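Local coordinates for protein xylose isomerase-like TIM barrel (Anabaena variabilis ATCC 29413, PDB 2QW5) that binds a zinc ion and D-xylose at the mouth of a TIM barrel and is probably a sugar or sugar-phosphate isomerase or epimerase, at residues 47-52 and 85-90; 123-128 and 179-184; 12-17 and 279-284. All blocks are in the same frame, centred on the assembly; numbering follows the deposited sequence.

How the contacts relate
All three contacts join neighbouring parallel strands of one closed eight-stranded barrel. Contacts 1 and 3 are wholly buried, whereas contact 2 starts at an exposed end, Glu124 and Lys179, before running into the core. Contacts 1 and 2 sit side by side, because strands 83-87 and 125-128 are neighbours. Contact 3, between the first and last strands, touches contact 1 through strand 47-51, and the other two are nested in the long chain loop that it closes. Their chemistry differs at the C-terminal strand ends: contact 1 offers the sugar an amide, contact 2 a carboxylate shared between zinc and sugar, and contact 3 a zinc-binding carboxylate beside a pair of slid-apart aromatic rings.

Contact 1 (47-52 and 85-90); sequences GFEFPI and STNVGA. With XLS (D-xylose), chain C.
Asn87 and Glu49 turn their side chains to the same face of the sheet, together with Pro51 and Ser85, while Phe50 and Thr86 point to the other. CG of Asn87 is anti to the backbone N (chi1 -172°), which carries the amide to the sugar. There OD1 accepts a hydrogen bond from O4 of D-xylose at 2.8 Å, and ND2 gives a weak one to O2 of the same molecule at 3.3 Å, so both ends of the amide face the sugar, which probably helps to set its rotation. Two residues earlier, OG of Ser85 occupies the crowded position between its own backbone N and carbonyl carbon (chi1 62°) and lies 3.4 Å from CG of Glu49. This OG is hydrogen-bonded to Tyr245 OH, the same hydroxyl that, with Gln247, holds Glu49 OE2. Glu49 OE1 comes close to Glu281 OE2, a pairing of like charges that may shift the ionisation of either acid.

The segments lie on the two strands of a beta-alpha-beta unit of the TIM barrel, strand 47-51 leading through helix 60-76 to the parallel strand 83-87, and the two strands cross at -31°. Phe50 is bonded to strand 83-87 through both its N and its O: the N donates to Ser85 O at 2.8 Å, and the O accepts from Asn87 N, which sits above the carbonyl plane. Further along, Ile52 N meets Asn87 O at 2.9 Å, nearly along the C=O axis. The Ile52 side chain crosses Thr86 obliquely, CG1 lying 4.0 Å from CG2 of Thr86, and its CB packs on CG2 of Val88. A water joins Ile52 O to Gly89 N.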
loop_
_atom_site.group_PDB
_atom_site.type_symbol
_atom_site.label_atom_id
_atom_site.label_comp_id
_atom_site.label_asym_id
_atom_site.label_seq_id
_atom_site.Cartn_x
_atom_site.Cartn_y
_atom_site.Cartn_z
ATOM N N GLY A 47 -31.263 -17.318 17.392
ATOM C CA GLY A 47 -30.672 -16.021 17.668
ATOM C C GLY A 47 -29.689 -15.582 16.600
ATOM O O GLY A 47 -29.297 -16.366 15.742
ATOM N N PHE A 48 -29.300 -14.311 16.669
ATOM C CA PHE A 48 -28.462 -13.676 15.600
ATOM C C PHE A 48 -27.373 -12.816 16.152
ATOM O O PHE A 48 -27.600 -12.210 17.168
ATOM C CB PHE A 48 -29.391 -12.888 14.675
ATOM C CG PHE A 48 -30.460 -13.749 14.100
ATOM C CD1 PHE A 48 -30.237 -14.482 12.936
ATOM C CD2 PHE A 48 -31.626 -13.956 14.802
ATOM C CE1 PHE A 48 -31.222 -15.371 12.445
ATOM C CE2 PHE A 48 -32.617 -14.856 14.339
ATOM C CZ PHE A 48 -32.408 -15.559 13.160
ATOM N N GLU A 49 -26.185 -12.797 15.529
ATOM C CA GLU A 49 -25.110 -11.919 15.977
ATOM C C GLU A 49 -25.193 -10.715 15.080
ATOM O O GLU A 49 -25.107 -10.842 13.866
ATOM C CB GLU A 49 -23.676 -12.455 15.835
ATOM C CG GLU A 49 -23.400 -13.853 16.217
ATOM C CD GLU A 49 -21.872 -14.097 16.330
ATOM O OE1 GLU A 49 -21.036 -13.364 15.708
ATOM O OE2 GLU A 49 -21.527 -15.025 17.052
ATOM N N PHE A 50 -25.333 -9.563 15.690
ATOM C CA PHE A 50 -25.378 -8.264 15.019
ATOM C C PHE A 50 -24.055 -7.557 15.202
ATOM O O PHE A 50 -23.681 -7.276 16.347
ATOM C CB PHE A 50 -26.467 -7.413 15.664
ATOM C CG PHE A 50 -27.867 -7.677 15.158
ATOM C CD1 PHE A 50 -28.210 -8.790 14.376
ATOM C CD2 PHE A 50 -28.887 -6.818 15.591
ATOM C CE1 PHE A 50 -29.533 -8.966 13.934
ATOM C CE2 PHE A 50 -30.194 -7.007 15.186
ATOM C CZ PHE A 50 -30.522 -8.077 14.366
ATOM N N PRO A 51 -23.313 -7.313 14.085
ATOM C CA PRO A 51 -22.159 -6.432 14.217
ATOM C C PRO A 51 -22.637 -5.013 14.488
ATOM O O PRO A 51 -23.638 -4.598 13.923
ATOM C CB PRO A 51 -21.465 -6.519 12.848
ATOM C CG PRO A 51 -22.553 -6.924 11.880
ATOM C CD PRO A 51 -23.442 -7.831 12.700
ATOM N N ILE A 52 -21.966 -4.297 15.399
ATOM C CA ILE A 52 -22.294 -2.903 15.674
ATOM C C ILE A 52 -21.223 -2.048 15.031
ATOM O O ILE A 52 -20.059 -1.991 15.526
ATOM C CB ILE A 52 -22.476 -2.580 17.179
ATOM C CG1 ILE A 52 -23.553 -3.510 17.794
ATOM C CG2 ILE A 52 -22.788 -1.063 17.418
ATOM C CD1 ILE A 52 -24.962 -3.475 17.140
ATOM N N SER A 85 -26.837 -11.396 20.039
ATOM C CA SER A 85 -25.488 -11.150 20.569
ATOM C C SER A 85 -24.875 -10.070 19.638
ATOM O O SER A 85 -25.344 -9.854 18.525
ATOM C CB SER A 85 -24.669 -12.423 20.599
ATOM O OG SER A 85 -24.493 -12.949 19.302
ATOM N N THR A 86 -23.866 -9.356 20.113
ATOM C CA THR A 86 -23.229 -8.314 19.327
ATOM C C THR A 86 -21.751 -8.595 19.089
ATOM O O THR A 86 -21.084 -9.249 19.922
ATOM C CB THR A 86 -23.370 -6.916 19.956
ATOM O OG1 THR A 86 -22.708 -6.906 21.232
ATOM C CG2 THR A 86 -24.771 -6.538 20.093
ATOM N N ASN A 87 -21.277 -8.124 17.937
ATOM C CA ASN A 87 -19.886 -8.166 17.553
ATOM C C ASN A 87 -19.394 -6.702 17.502
ATOM O O ASN A 87 -19.913 -5.864 16.757
ATOM C CB ASN A 87 -19.683 -8.887 16.237
ATOM C CG ASN A 87 -18.244 -9.101 15.920
ATOM O OD1 ASN A 87 -17.540 -8.160 15.608
ATOM N ND2 ASN A 87 -17.808 -10.346 15.956
ATOM N N VAL A 88 -18.394 -6.426 18.315
ATOM C CA VAL A 88 -17.868 -5.092 18.508
ATOM C C VAL A 88 -16.359 -5.159 18.534
ATOM O O VAL A 88 -15.806 -6.032 19.179
ATOM C CB VAL A 88 -18.369 -4.453 19.849
ATOM C CG1 VAL A 88 -17.668 -3.155 20.101
ATOM C CG2 VAL A 88 -19.909 -4.195 19.798
ATOM N N GLY A 89 -15.726 -4.218 17.857
ATOM C CA GLY A 89 -14.273 -4.129 17.821
ATOM C C GLY A 89 -13.731 -2.785 18.208
ATOM O O GLY A 89 -14.334 -1.751 17.924
ATOM N N ALA A 90 -12.577 -2.799 18.885
ATOM C CA ALA A 90 -11.817 -1.580 19.136
ATOM C C ALA A 90 -11.294 -1.127 17.766
ATOM O O ALA A 90 -11.128 -1.950 16.842
ATOM C CB ALA A 90 -10.623 -1.848 20.098
HETATM C C1 XLS C . -13.522 -11.290 12.583
HETATM C C2 XLS C . -13.800 -10.177 13.587
HETATM C C3 XLS C . -14.050 -8.772 12.933
HETATM C C4 XLS C . -15.109 -7.938 13.626
HETATM O O1 XLS C . -12.616 -12.381 12.778
HETATM O O2 XLS C . -14.815 -10.552 14.518
HETATM O O3 XLS C . -14.402 -8.708 11.551
HETATM O O4 XLS C . -14.817 -7.904 14.994
HETATM O O HOH W 1 -17.470 -2.945 15.757
#

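Contact 2 (123-128 and 179-184); sequences GEIMMG and KLAIEP. With ZN (zinc ion), chain D.
The carbonyl oxygen of Met126 is gripped twice from strand 179-182: Ala181 N donates to it at 2.8 Å, almost straight and in the carbonyl plane, and the CA-H of Leu180 adds a weaker contact. Ala181 O repeats the pattern, receiving Gly128 N at 3.0 Å along with a close CA-H approach from Met127. This alternation is that of two parallel strands in register, begun by Lys179 N on Glu124 O and ended by Glu183 N on Gly128 O at 3.2 Å, a bond whose donor stands well above the carbonyl plane. Gly128 has a positive phi of 140°, at which any CB would be jammed against the carbonyl O of Met127.

Glu183 is the functional end of the contact. With CG anti to the backbone N (chi1 -169°) and the chain extended beyond, OE2 reaches the zinc ion at 2.1 Å, in a site completed by Asp216, Gln247, Glu281 and a water. Its other oxygen, OE1, is hydrogen-bonded to O2 of D-xylose, so one carboxylate links metal and sugar. Met127, present as selenomethionine, runs alongside it, bending at chi2 and chi3 to bring CE within 3.2 Å of Glu183 OE1. On the opposite face, selenomethionine Met126 lies beside Leu180, CE meeting CD2 at 3.7 Å.

The pair is flanked in the barrel by strand 83-87, bonded to Met127 through Thr86 and Val88, and by strand 211-216, whose Gly212 bonds to Leu180. Inside the barrel, Ile125 and Met127 touch Tyr245 of strand 243-248, and on the outside helix 196-203 packs on Ile182 and Pro184.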
loop_
_atom_site.group_PDB
_atom_site.type_symbol
_atom_site.label_atom_id
_atom_site.label_comp_id
_atom_site.label_asym_id
_atom_site.label_seq_id
_atom_site.Cartn_x
_atom_site.Cartn_y
_atom_site.Cartn_z
ATOM N N GLY A 123 -29.556 -8.132 24.535
ATOM C CA GLY A 123 -28.456 -9.044 24.452
ATOM C C GLY A 123 -27.717 -9.163 25.751
ATOM O O GLY A 123 -27.628 -8.206 26.530
ATOM N N GLU A 124 -27.177 -10.356 25.960
ATOM C CA GLU A 124 -26.411 -10.679 27.135
ATOM C C GLU A 124 -24.978 -11.092 26.824
ATOM O O GLU A 124 -24.229 -11.452 27.716
ATOM C CB GLU A 124 -27.226 -11.702 27.907
ATOM C CG GLU A 124 -28.547 -10.975 28.490
ATOM C CD GLU A 124 -29.600 -11.888 29.136
ATOM O OE1 GLU A 124 -30.262 -12.700 28.415
ATOM O OE2 GLU A 124 -29.782 -11.736 30.365
ATOM N N ILE A 125 -24.581 -10.987 25.555
ATOM C CA ILE A 125 -23.234 -11.292 25.108
ATOM C C ILE A 125 -22.765 -10.231 24.105
ATOM O O ILE A 125 -23.427 -10.013 23.069
ATOM C CB ILE A 125 -23.142 -12.673 24.435
ATOM C CG1 ILE A 125 -23.503 -13.814 25.407
ATOM C CG2 ILE A 125 -21.732 -12.918 23.926
ATOM C CD1 ILE A 125 -23.677 -15.159 24.711
HETATM N N MSE A 126 -21.650 -9.570 24.443
HETATM C CA MSE A 126 -20.947 -8.638 23.540
HETATM C C MSE A 126 -19.579 -9.262 23.350
HETATM O O MSE A 126 -18.830 -9.448 24.346
HETATM C CB MSE A 126 -20.801 -7.251 24.143
HETATM C CG MSE A 126 -20.107 -6.252 23.207
HETATM SE SE MSE A 126 -20.124 -4.509 23.852
HETATM C CE MSE A 126 -18.244 -4.217 24.263
HETATM N N MSE A 127 -19.231 -9.553 22.093
HETATM C CA MSE A 127 -17.958 -10.225 21.780
HETATM C C MSE A 127 -17.165 -9.499 20.726
HETATM O O MSE A 127 -17.711 -8.685 20.001
HETATM C CB MSE A 127 -18.217 -11.639 21.247
HETATM C CG MSE A 127 -19.119 -11.658 19.990
HETATM SE SE MSE A 127 -18.513 -12.939 18.812
HETATM C CE MSE A 127 -16.787 -12.249 18.245
ATOM N N GLY A 128 -15.871 -9.788 20.664
ATOM C CA GLY A 128 -15.051 -9.315 19.562
ATOM C C GLY A 128 -13.686 -8.865 19.999
ATOM O O GLY A 128 -13.312 -9.103 21.138
ATOM N N LYS A 179 -22.283 -10.105 29.223
ATOM C CA LYS A 179 -20.979 -10.780 29.409
ATOM C C LYS A 179 -20.098 -10.260 28.291
ATOM O O LYS A 179 -20.579 -10.129 27.168
ATOM C CB LYS A 179 -21.125 -12.298 29.293
ATOM C CG LYS A 179 -21.979 -12.994 30.339
ATOM C CD LYS A 179 -21.331 -13.039 31.667
ATOM C CE LYS A 179 -22.178 -13.894 32.617
ATOM N NZ LYS A 179 -21.819 -13.565 34.018
ATOM N N LEU A 180 -18.822 -9.985 28.582
ATOM C CA LEU A 180 -17.866 -9.498 27.565
ATOM C C LEU A 180 -17.019 -10.688 27.103
ATOM O O LEU A 180 -16.293 -11.230 27.906
ATOM C CB LEU A 180 -16.975 -8.386 28.146
ATOM C CG LEU A 180 -17.683 -7.065 28.548
ATOM C CD1 LEU A 180 -16.765 -6.194 29.395
ATOM C CD2 LEU A 180 -18.192 -6.303 27.320
ATOM N N ALA A 181 -17.095 -11.062 25.822
ATOM C CA ALA A 181 -16.371 -12.239 25.255
ATOM C C ALA A 181 -15.314 -11.785 24.271
ATOM O O ALA A 181 -15.619 -11.565 23.113
ATOM C CB ALA A 181 -17.344 -13.203 24.611
ATOM N N ILE A 182 -14.062 -11.632 24.757
ATOM C CA ILE A 182 -12.911 -11.224 23.948
ATOM C C ILE A 182 -12.502 -12.377 23.038
ATOM O O ILE A 182 -12.452 -13.529 23.464
ATOM C CB ILE A 182 -11.684 -10.800 24.791
ATOM C CG1 ILE A 182 -12.012 -9.661 25.767
ATOM C CG2 ILE A 182 -10.535 -10.319 23.873
ATOM C CD1 ILE A 182 -10.852 -9.349 26.833
ATOM N N GLU A 183 -12.177 -12.055 21.789
ATOM C CA GLU A 183 -11.902 -13.060 20.769
ATOM C C GLU A 183 -10.419 -13.160 20.374
ATOM O O GLU A 183 -9.837 -12.170 19.941
ATOM C CB GLU A 183 -12.747 -12.729 19.519
ATOM C CG GLU A 183 -12.743 -13.850 18.469
ATOM C CD GLU A 183 -13.521 -13.507 17.216
ATOM O OE1 GLU A 183 -13.796 -12.292 17.005
ATOM O OE2 GLU A 183 -13.834 -14.484 16.457
ATOM N N PRO A 184 -9.798 -14.354 20.552
ATOM C CA PRO A 184 -8.502 -14.605 19.929
ATOM C C PRO A 184 -8.786 -14.692 18.432
ATOM O O PRO A 184 -9.739 -15.367 18.042
ATOM C CB PRO A 184 -8.087 -15.974 20.467
ATOM C CG PRO A 184 -9.015 -16.264 21.583
ATOM C CD PRO A 184 -10.258 -15.536 21.303
HETATM ZN ZN ZN D . -15.400 -14.996 15.095
HETATM O O HOH W 2 -14.352 -14.000 13.671
#

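Contact 3 (12-17 and 279-284); sequences YISFFM and AVEIFN. With ZN (zinc ion), chain D; XLS (D-xylose), chain C.
The densest packing lies at the C-terminal end of the segments, where Phe16 and Phe283 run alongside each other. Their planes are 29° apart and slid so that the rings barely overlap, with CD2 of Phe16 over one face of the Phe283 ring, 3.4 Å from its CE2. Phe283 CZ in turn touches C1 of D-xylose at 3.5 Å. At the edge of the Phe16 ring lies Glu281, its OE2 3.6 Å from CE2 of Phe16. The other carboxylate oxygen, OE1, binds the zinc ion at 2.1 Å together with Glu183, Asp216, Gln247 and a water that donates a hydrogen bond to O1 of the sugar.

The segments belong to the first and last strands of the TIM barrel, 11-14 and 278-280, so their pairing closes the cylinder. Val280 is bonded through both its N, to Tyr12 O, and its O, from Ser14 N, and its side chain lies beside that of Ile13. Beyond this ladder the backbones loosen. Ser14 OG accepts from Phe16 N in an ST turn, and a water fills the step between the segments, donating to Ser14 O at 2.8 Å and accepting from Ile282 N at 2.9 Å.

Past the water the chains meet directly again. Asn284 N donates to Phe16 O at 3.0 Å, and its ND2, also bonded to Phe300 O, donates in the amide plane to Met17 O at 3.0 Å. An alanine at Asn284 would lose both ND2 bonds and would probably loosen the hold on the 3-10 segment 15-17. Selenomethionine Met17 bends back at chi2 and chi3, laying its CE against CG2 of Ile282.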
loop_
_atom_site.group_PDB
_atom_site.type_symbol
_atom_site.label_atom_id
_atom_site.label_comp_id
_atom_site.label_asym_id
_atom_site.label_seq_id
_atom_site.Cartn_x
_atom_site.Cartn_y
_atom_site.Cartn_z
ATOM N N TYR A 12 -27.223 -19.966 16.899
ATOM C CA TYR A 12 -27.354 -18.609 16.343
ATOM C C TYR A 12 -26.615 -18.558 15.012
ATOM O O TYR A 12 -25.890 -19.482 14.682
ATOM C CB TYR A 12 -26.705 -17.592 17.273
ATOM C CG TYR A 12 -27.381 -17.302 18.603
ATOM C CD1 TYR A 12 -28.377 -18.139 19.164
ATOM C CD2 TYR A 12 -26.909 -16.239 19.398
ATOM C CE1 TYR A 12 -28.932 -17.837 20.444
ATOM C CE2 TYR A 12 -27.461 -15.959 20.642
ATOM C CZ TYR A 12 -28.466 -16.746 21.160
ATOM O OH TYR A 12 -28.970 -16.448 22.407
ATOM N N ILE A 13 -26.845 -17.516 14.239
ATOM C CA ILE A 13 -26.055 -17.244 13.022
ATOM C C ILE A 13 -25.655 -15.781 12.953
ATOM O O ILE A 13 -26.428 -14.900 13.315
ATOM C CB ILE A 13 -26.783 -17.705 11.758
ATOM C CG1 ILE A 13 -25.859 -17.575 10.536
ATOM C CG2 ILE A 13 -28.140 -16.983 11.621
ATOM C CD1 ILE A 13 -26.354 -18.336 9.282
ATOM N N SER A 14 -24.421 -15.523 12.499
ATOM C CA SER A 14 -23.929 -14.169 12.335
ATOM C C SER A 14 -24.515 -13.443 11.109
ATOM O O SER A 14 -24.582 -14.007 10.033
ATOM C CB SER A 14 -22.423 -14.177 12.125
ATOM O OG SER A 14 -21.964 -12.863 11.908
ATOM N N PHE A 15 -24.828 -12.152 11.288
ATOM C CA PHE A 15 -25.230 -11.269 10.169
ATOM C C PHE A 15 -24.076 -10.944 9.205
ATOM O O PHE A 15 -24.323 -10.279 8.220
ATOM C CB PHE A 15 -26.009 -10.005 10.622
ATOM C CG PHE A 15 -27.477 -10.102 10.349
ATOM C CD1 PHE A 15 -28.217 -11.166 10.879
ATOM C CD2 PHE A 15 -28.117 -9.162 9.528
ATOM C CE1 PHE A 15 -29.577 -11.297 10.611
ATOM C CE2 PHE A 15 -29.496 -9.290 9.232
ATOM C CZ PHE A 15 -30.225 -10.348 9.800
ATOM N N PHE A 16 -22.833 -11.400 9.486
ATOM C CA PHE A 16 -21.736 -11.337 8.470
ATOM C C PHE A 16 -22.011 -12.123 7.161
ATOM O O PHE A 16 -21.228 -12.033 6.208
ATOM C CB PHE A 16 -20.413 -11.789 9.072
ATOM C CG PHE A 16 -19.863 -10.864 10.126
ATOM C CD1 PHE A 16 -20.048 -9.475 10.073
ATOM C CD2 PHE A 16 -19.064 -11.374 11.136
ATOM C CE1 PHE A 16 -19.452 -8.633 10.983
ATOM C CE2 PHE A 16 -18.498 -10.513 12.075
ATOM C CZ PHE A 16 -18.678 -9.143 11.983
HETATM N N MSE A 17 -23.072 -12.946 7.139
HETATM C CA MSE A 17 -23.565 -13.572 5.923
HETATM C C MSE A 17 -24.085 -12.460 4.980
HETATM O O MSE A 17 -24.122 -12.661 3.765
HETATM C CB MSE A 17 -24.703 -14.535 6.232
HETATM C CG MSE A 17 -25.321 -15.292 5.006
HETATM SE SE MSE A 17 -23.988 -16.369 4.151
HETATM C CE MSE A 17 -24.224 -17.927 5.176
ATOM N N ALA A 279 -22.800 -20.166 18.019
ATOM C CA ALA A 279 -23.065 -19.318 16.840
ATOM C C ALA A 279 -22.341 -19.780 15.571
ATOM O O ALA A 279 -21.175 -20.050 15.604
ATOM C CB ALA A 279 -22.717 -17.906 17.110
ATOM N N VAL A 280 -23.090 -19.904 14.474
ATOM C CA VAL A 280 -22.540 -20.182 13.155
ATOM C C VAL A 280 -22.034 -18.825 12.641
ATOM O O VAL A 280 -22.829 -17.912 12.486
ATOM C CB VAL A 280 -23.641 -20.720 12.186
ATOM C CG1 VAL A 280 -23.157 -20.685 10.716
ATOM C CG2 VAL A 280 -24.074 -22.108 12.622
ATOM N N GLU A 281 -20.722 -18.692 12.423
ATOM C CA GLU A 281 -20.156 -17.441 11.918
ATOM C C GLU A 281 -19.523 -17.624 10.530
ATOM O O GLU A 281 -18.391 -18.068 10.402
ATOM C CB GLU A 281 -19.161 -16.853 12.885
ATOM C CG GLU A 281 -18.884 -15.375 12.530
ATOM C CD GLU A 281 -17.888 -14.748 13.430
ATOM O OE1 GLU A 281 -16.832 -15.405 13.604
ATOM O OE2 GLU A 281 -18.138 -13.623 13.919
ATOM N N ILE A 282 -20.292 -17.278 9.503
ATOM C CA ILE A 282 -19.890 -17.393 8.126
ATOM C C ILE A 282 -19.756 -15.947 7.568
ATOM O O ILE A 282 -20.706 -15.135 7.643
ATOM C CB ILE A 282 -20.942 -18.230 7.315
ATOM C CG1 ILE A 282 -20.953 -19.695 7.834
ATOM C CG2 ILE A 282 -20.636 -18.190 5.794
ATOM C CD1 ILE A 282 -21.999 -20.583 7.151
ATOM N N PHE A 283 -18.584 -15.669 7.000
ATOM C CA PHE A 283 -18.238 -14.386 6.408
ATOM C C PHE A 283 -18.529 -14.509 4.920
ATOM O O PHE A 283 -17.790 -15.132 4.185
ATOM C CB PHE A 283 -16.763 -14.053 6.648
ATOM C CG PHE A 283 -16.479 -13.650 8.051
ATOM C CD1 PHE A 283 -16.436 -14.600 9.053
ATOM C CD2 PHE A 283 -16.281 -12.323 8.385
ATOM C CE1 PHE A 283 -16.167 -14.238 10.385
ATOM C CE2 PHE A 283 -15.985 -11.965 9.734
ATOM C CZ PHE A 283 -15.952 -12.941 10.706
ATOM N N ASN A 284 -19.641 -13.953 4.465
ATOM C CA ASN A 284 -19.954 -14.034 3.031
ATOM C C ASN A 284 -18.966 -13.157 2.221
ATOM O O ASN A 284 -18.351 -12.240 2.761
ATOM C CB ASN A 284 -21.424 -13.669 2.820
ATOM C CG ASN A 284 -21.946 -14.086 1.474
ATOM O OD1 ASN A 284 -21.257 -14.791 0.736
ATOM N ND2 ASN A 284 -23.191 -13.660 1.137
HETATM ZN ZN ZN D . -15.400 -14.996 15.095
HETATM C C1 XLS C . -13.522 -11.290 12.583
HETATM C C2 XLS C . -13.800 -10.177 13.587
HETATM C C3 XLS C . -14.050 -8.772 12.933
HETATM C C4 XLS C . -15.109 -7.938 13.626
HETATM O O1 XLS C . -12.616 -12.381 12.778
HETATM O O2 XLS C . -14.815 -10.552 14.518
HETATM O O3 XLS C . -14.402 -8.708 11.551
HETATM O O4 XLS C . -14.817 -7.904 14.994
HETATM O O HOH W 3 -22.945 -16.102 9.046
HETATM O O HOH W 2 -14.352 -14.000 13.671
#